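Local structure of B-agarase (Saccharophagus degradans, 4BQ2) at residues A283-I289 and G695-Y701; Y680-M684 and A734-V738. The protein probably hydrolyses beta-1,4 linkages of agarose as an exo-acting family 50 beta-agarase, releasing short sugars from chain ends. All blocks are in the same frame, centred on the assembly; numbering follows the deposited sequence.

Interaction 1: residues A283-I289 and G695-Y701; sequences ATGLDII and GAHWFQY
The His697 ring meets Gly285 edge-on, with Gly285 N in the ring plane 3.5 Å from His697 CD2, while Phe432 meets the same ring edge-to-face. The Phe699 ring has Asp287 OD2 at its edge and Gln700 CB over one face. Ile288 O approaches the Tyr701 ring near its plane. These groups sit where two parallel strands pair, probably the first and last of the (beta/alpha)8 barrel expected for this family, so the pairing would close the barrel. Ala283 O takes the N-H of Ala696, and Gly285 O that of Trp698 at 3.0 Å. In the return direction Asp287 N reaches Trp698 O at 2.8 Å. Between the first two bonds Gly285 N and Ala696 O are too far apart to bond directly, and a water bridges them, accepting from the first and donating to the second. The carboxylate of Asp287 is turned 76° from the His697 ring. A second water joins His697 ND1 to Asp287 OD1, which also accepts from Asn417 N, while His697 NE2 bonds to Ser414. On the opposite face of the sheet, Leu286 and Trp698 point the same way, Leu286 CD2 lying 3.7 Å from Trp698 CB. A cis peptide precedes Gln700. Phe699 turns its CG away from the backbone N (chi1 -171°), which carries Phe699 CE2 to 3.6 Å from Ile288 CG1.

Interaction 2: residues Y680-M684 and A734-V738; sequences YKDYM and AAKEV
Tyr680 lays its ring obliquely across the start of 734-738, Tyr680 CD1 coming 3.7 Å from Ala734 CB and Tyr680 CE1 equally near Ala735 CA. Two helices of what is probably the outer layer of a (beta/alpha)8 barrel pack here, running in roughly the same direction with a crossing angle of -31° and axes 9.6 Å apart at closest. A chi1 of 175° points the tyrosine side chain back from its own backbone N and swings the ring into the groove between the helices. One ring face is backed from its own helix by Met684 CG, one turn further on, which lies over the rim, so the ring is held between that methionine and the second helix. Phe412 touches both Tyr680 and Ala735 and continues the apolar layer, and Phe720 packs on Ala735 as well.

Val738 gives up the largest area of any residue here, 73 Å², and both its methyl groups reach Met684 CB. Val738 CG1 lies 3.7 Å from Met684 CB, the two side chains crossing at about a right angle. CG2 additionally meets the tyrosine, 3.8 Å from Tyr680 CE1, and approaches Lys681 CG. Bends at chi2 and chi3 fold the thioether back, which keeps Met684 CE near Val738 CG1.

Toward solvent the contact becomes mixed. Lys681 contributes its aliphatic part: Lys681 CG rests 3.9 Å from Ala734 CB, and CD runs past Glu737 CB. Its ammonium turns to Glu678 of its own helix, with which it forms a salt bridge. Glu737 carries the opposite charge, but its carboxylate makes no direct pair with the lysine, Lys681 NZ and Glu737 OE1 being 5.3 Å apart.

How the interactions relate
Along the chain the segments alternate: 283-289, then 680-684, 695-701 and 734-738. Helix 673-688 leads into strand 693-699, and helix 729-739 follows it, so strand 693-699 lies in sequence between the two helices of interaction 2. The centres are 13 Å apart and the contacts touch. Helix 673-688 packs on the sheet face bearing Thr284, Ala696 and Trp698: Trp698 CE3 is 3.6 Å from Tyr680 CD2, and Ala696 CB is 3.7 Å from Met684 SD. Asn739, at the end of helix 729-739, bonds to Thr284. Interaction 1 thus joins what are probably neighbouring barrel strands, and interaction 2 two helices of the layer outside them.

Interaction 1: residues A283-I289 and G695-Y701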
loop_
_atom_site.group_PDB
_atom_site.type_symbol
_atom_site.label_atom_id
_atom_site.label_comp_id
_atom_site.label_asym_id
_atom_site.label_seq_id
_atom_site.Cartn_x
_atom_site.Cartn_y
_atom_site.Cartn_z
ATOM N N ALA A 283 6.371 17.945 6.815
ATOM C CA ALA A 283 6.919 16.631 7.053
ATOM C C ALA A 283 7.191 15.872 5.752
ATOM O O ALA A 283 6.287 15.680 4.937
ATOM C CB ALA A 283 5.970 15.840 7.956
ATOM N N THR A 284 8.442 15.470 5.558
ATOM C CA THR A 284 8.792 14.572 4.481
ATOM C C THR A 284 9.623 13.457 5.077
ATOM O O THR A 284 10.299 13.658 6.089
ATOM C CB THR A 284 9.577 15.292 3.368
ATOM O OG1 THR A 284 10.804 15.810 3.926
ATOM C CG2 THR A 284 8.720 16.443 2.745
ATOM N N GLY A 285 9.559 12.275 4.469
ATOM C CA GLY A 285 10.357 11.136 4.967
ATOM C C GLY A 285 9.778 9.803 4.512
ATOM O O GLY A 285 8.848 9.760 3.668
ATOM N N LEU A 286 10.325 8.716 5.066
ATOM C CA LEU A 286 9.976 7.373 4.622
ATOM C C LEU A 286 9.390 6.552 5.734
ATOM O O LEU A 286 9.727 6.756 6.922
ATOM C CB LEU A 286 11.224 6.621 4.086
ATOM C CG LEU A 286 12.137 7.466 3.164
ATOM C CD1 LEU A 286 13.345 6.644 2.714
ATOM C CD2 LEU A 286 11.445 8.116 1.948
ATOM N N ASP A 287 8.540 5.614 5.355
ATOM C CA ASP A 287 7.918 4.701 6.293
ATOM C C ASP A 287 8.748 3.421 6.395
ATOM O O ASP A 287 9.499 3.111 5.469
ATOM C CB ASP A 287 6.536 4.311 5.793
ATOM C CG ASP A 287 5.600 5.498 5.670
ATOM O OD1 ASP A 287 5.605 6.352 6.572
ATOM O OD2 ASP A 287 4.840 5.549 4.687
ATOM N N ILE A 288 8.538 2.663 7.473
ATOM C CA ILE A 288 9.148 1.312 7.638
ATOM C C ILE A 288 10.666 1.431 7.722
ATOM O O ILE A 288 11.428 0.887 6.890
ATOM C CB ILE A 288 8.730 0.280 6.549
ATOM C CG1 ILE A 288 7.198 0.281 6.338
ATOM C CG2 ILE A 288 9.241 -1.116 6.951
ATOM C CD1 ILE A 288 6.419 -0.586 7.333
ATOM N N ILE A 289 11.093 2.178 8.724
ATOM C CA ILE A 289 12.507 2.347 8.997
ATOM C C ILE A 289 12.811 1.407 10.153
ATOM O O ILE A 289 13.029 1.804 11.322
ATOM C CB ILE A 289 12.855 3.832 9.257
ATOM C CG1 ILE A 289 12.509 4.671 8.009
ATOM C CG2 ILE A 289 14.359 3.979 9.552
ATOM C CD1 ILE A 289 12.726 6.151 8.237
ATOM N N GLY A 695 2.332 17.487 5.091
ATOM C CA GLY A 695 3.439 16.573 4.778
ATOM C C GLY A 695 2.994 15.339 4.001
ATOM O O GLY A 695 1.808 15.117 3.767
ATOM N N ALA A 696 3.965 14.510 3.645
ATOM C CA ALA A 696 3.713 13.262 2.900
ATOM C C ALA A 696 4.885 12.314 3.132
ATOM O O ALA A 696 6.040 12.708 2.956
ATOM C CB ALA A 696 3.606 13.562 1.411
ATOM N N HIS A 697 4.575 11.082 3.504
ATOM C CA HIS A 697 5.582 10.041 3.710
ATOM C C HIS A 697 5.459 8.982 2.597
ATOM O O HIS A 697 4.366 8.588 2.181
ATOM C CB HIS A 697 5.421 9.371 5.088
ATOM C CG HIS A 697 5.801 10.250 6.243
ATOM N ND1 HIS A 697 5.027 10.363 7.383
ATOM C CD2 HIS A 697 6.877 11.059 6.433
ATOM C CE1 HIS A 697 5.619 11.192 8.230
ATOM N NE2 HIS A 697 6.737 11.637 7.671
ATOM N N TRP A 698 6.621 8.573 2.113
ATOM C CA TRP A 698 6.778 7.519 1.098
ATOM C C TRP A 698 6.886 6.161 1.739
ATOM O O TRP A 698 7.619 5.976 2.754
ATOM C CB TRP A 698 8.076 7.852 0.337
ATOM C CG TRP A 698 8.661 6.741 -0.487
ATOM C CD1 TRP A 698 9.330 5.623 -0.035
ATOM C CD2 TRP A 698 8.618 6.649 -1.892
ATOM N NE1 TRP A 698 9.727 4.838 -1.109
ATOM C CE2 TRP A 698 9.290 5.445 -2.262
ATOM C CE3 TRP A 698 8.073 7.465 -2.899
ATOM C CZ2 TRP A 698 9.442 5.063 -3.594
ATOM C CZ3 TRP A 698 8.208 7.073 -4.210
ATOM C CH2 TRP A 698 8.917 5.901 -4.551
ATOM N N PHE A 699 6.157 5.198 1.175
ATOM C CA PHE A 699 6.211 3.818 1.636
ATOM C C PHE A 699 7.006 3.028 0.591
ATOM O O PHE A 699 6.501 2.832 -0.522
ATOM C CB PHE A 699 4.778 3.257 1.737
ATOM C CG PHE A 699 4.689 1.898 2.399
ATOM C CD1 PHE A 699 4.998 0.737 1.682
ATOM C CD2 PHE A 699 4.286 1.775 3.736
ATOM C CE1 PHE A 699 4.898 -0.517 2.289
ATOM C CE2 PHE A 699 4.201 0.517 4.364
ATOM C CZ PHE A 699 4.524 -0.635 3.638
ATOM N N GLN A 700 8.238 2.583 0.878
ATOM C CA GLN A 700 8.898 2.557 2.186
ATOM C C GLN A 700 10.419 2.726 1.993
ATOM O O GLN A 700 10.872 2.977 0.893
ATOM C CB GLN A 700 8.592 1.214 2.850
ATOM C CG GLN A 700 9.004 0.042 1.928
ATOM C CD GLN A 700 8.680 -1.317 2.490
ATOM O OE1 GLN A 700 8.035 -1.452 3.531
ATOM N NE2 GLN A 700 9.127 -2.342 1.799
ATOM N N TYR A 701 11.209 2.559 3.056
ATOM C CA TYR A 701 12.656 2.805 2.994
ATOM C C TYR A 701 13.344 1.794 2.043
ATOM O O TYR A 701 14.175 2.174 1.224
ATOM C CB TYR A 701 13.225 2.680 4.420
ATOM C CG TYR A 701 14.699 2.981 4.620
ATOM C CD1 TYR A 701 15.414 3.778 3.743
ATOM C CD2 TYR A 701 15.351 2.511 5.776
ATOM C CE1 TYR A 701 16.769 4.039 3.961
ATOM C CE2 TYR A 701 16.673 2.818 6.031
ATOM C CZ TYR A 701 17.382 3.568 5.123
ATOM O OH TYR A 701 18.725 3.853 5.408
HETATM O O HOH W 1 8.408 12.734 1.624
HETATM O O HOH W 2 3.462 8.123 7.655
#

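Interaction 2: residues Y680-M684 and A734-V738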
loop_
_atom_site.group_PDB
_atom_site.type_symbol
_atom_site.label_atom_id
_atom_site.label_comp_id
_atom_site.label_asym_id
_atom_site.label_seq_id
_atom_site.Cartn_x
_atom_site.Cartn_y
_atom_site.Cartn_z
ATOM N N TYR A 680 7.869 10.878 -8.725
ATOM C CA TYR A 680 7.969 11.299 -7.308
ATOM C C TYR A 680 7.818 12.817 -7.189
ATOM O O TYR A 680 7.073 13.333 -6.337
ATOM C CB TYR A 680 9.313 10.885 -6.718
ATOM C CG TYR A 680 9.559 11.371 -5.295
ATOM C CD1 TYR A 680 10.094 12.631 -5.029
ATOM C CD2 TYR A 680 9.311 10.521 -4.218
ATOM C CE1 TYR A 680 10.328 13.043 -3.727
ATOM C CE2 TYR A 680 9.552 10.914 -2.913
ATOM C CZ TYR A 680 10.043 12.173 -2.678
ATOM O OH TYR A 680 10.289 12.527 -1.377
ATOM N N LYS A 681 8.558 13.528 -8.023
ATOM C CA LYS A 681 8.499 14.979 -8.057
ATOM C C LYS A 681 7.098 15.525 -8.370
ATOM O O LYS A 681 6.652 16.512 -7.759
ATOM C CB LYS A 681 9.562 15.522 -9.012
ATOM C CG LYS A 681 10.981 15.358 -8.443
ATOM C CD LYS A 681 12.035 16.027 -9.304
ATOM C CE LYS A 681 12.153 15.392 -10.682
ATOM N NZ LYS A 681 13.431 15.847 -11.252
ATOM N N ASP A 682 6.393 14.852 -9.272
ATOM C CA ASP A 682 5.019 15.239 -9.610
ATOM C C ASP A 682 4.070 15.021 -8.451
ATOM O O ASP A 682 3.235 15.891 -8.153
ATOM C CB ASP A 682 4.458 14.441 -10.794
ATOM C CG ASP A 682 5.092 14.807 -12.150
ATOM O OD1 ASP A 682 5.780 15.837 -12.329
ATOM O OD2 ASP A 682 4.892 13.999 -13.066
ATOM N N TYR A 683 4.175 13.854 -7.811
ATOM C CA TYR A 683 3.361 13.596 -6.657
ATOM C C TYR A 683 3.581 14.638 -5.559
ATOM O O TYR A 683 2.621 15.210 -5.033
ATOM C CB TYR A 683 3.642 12.198 -6.074
ATOM C CG TYR A 683 2.637 11.768 -5.044
ATOM C CD1 TYR A 683 2.704 12.236 -3.700
ATOM C CD2 TYR A 683 1.632 10.876 -5.374
ATOM C CE1 TYR A 683 1.757 11.831 -2.751
ATOM C CE2 TYR A 683 0.716 10.460 -4.433
ATOM C CZ TYR A 683 0.772 10.960 -3.119
ATOM O OH TYR A 683 -0.148 10.521 -2.165
ATOM N N MET A 684 4.836 14.820 -5.151
ATOM C CA MET A 684 5.143 15.798 -4.108
ATOM C C MET A 684 4.743 17.240 -4.466
ATOM O O MET A 684 4.310 17.999 -3.583
ATOM C CB MET A 684 6.618 15.718 -3.714
ATOM C CG MET A 684 6.959 14.470 -2.887
ATOM S SD MET A 684 5.970 14.216 -1.394
ATOM C CE MET A 684 6.399 15.699 -0.465
ATOM N N ALA A 734 15.512 12.952 -6.675
ATOM C CA ALA A 734 14.135 13.464 -6.675
ATOM C C ALA A 734 13.777 13.990 -5.298
ATOM O O ALA A 734 13.188 15.058 -5.175
ATOM C CB ALA A 734 13.148 12.386 -7.138
ATOM N N ALA A 735 14.174 13.263 -4.261
ATOM C CA ALA A 735 13.918 13.702 -2.891
ATOM C C ALA A 735 14.648 15.008 -2.575
ATOM O O ALA A 735 14.050 15.928 -1.993
ATOM C CB ALA A 735 14.264 12.600 -1.887
ATOM N N LYS A 736 15.900 15.121 -2.984
ATOM C CA LYS A 736 16.637 16.360 -2.719
ATOM C C LYS A 736 16.041 17.569 -3.430
ATOM O O LYS A 736 16.006 18.663 -2.858
ATOM C CB LYS A 736 18.131 16.235 -3.046
ATOM C CG LYS A 736 18.886 15.244 -2.174
ATOM C CD LYS A 736 20.366 15.307 -2.558
ATOM C CE LYS A 736 21.255 14.483 -1.663
ATOM N NZ LYS A 736 22.680 14.955 -1.838
ATOM N N GLU A 737 15.569 17.375 -4.662
ATOM C CA GLU A 737 14.959 18.466 -5.434
ATOM C C GLU A 737 13.703 18.992 -4.758
ATOM O O GLU A 737 13.479 20.215 -4.661
ATOM C CB GLU A 737 14.631 17.988 -6.864
ATOM C CG GLU A 737 15.877 17.805 -7.763
ATOM C CD GLU A 737 16.387 19.119 -8.395
ATOM O OE1 GLU A 737 15.537 19.995 -8.683
ATOM O OE2 GLU A 737 17.622 19.279 -8.621
ATOM N N VAL A 738 12.867 18.064 -4.293
ATOM C CA VAL A 738 11.631 18.424 -3.607
ATOM C C VAL A 738 11.933 19.040 -2.245
ATOM O O VAL A 738 11.356 20.093 -1.871
ATOM C CB VAL A 738 10.738 17.168 -3.417
ATOM C CG1 VAL A 738 9.585 17.458 -2.429
ATOM C CG2 VAL A 738 10.172 16.707 -4.771
#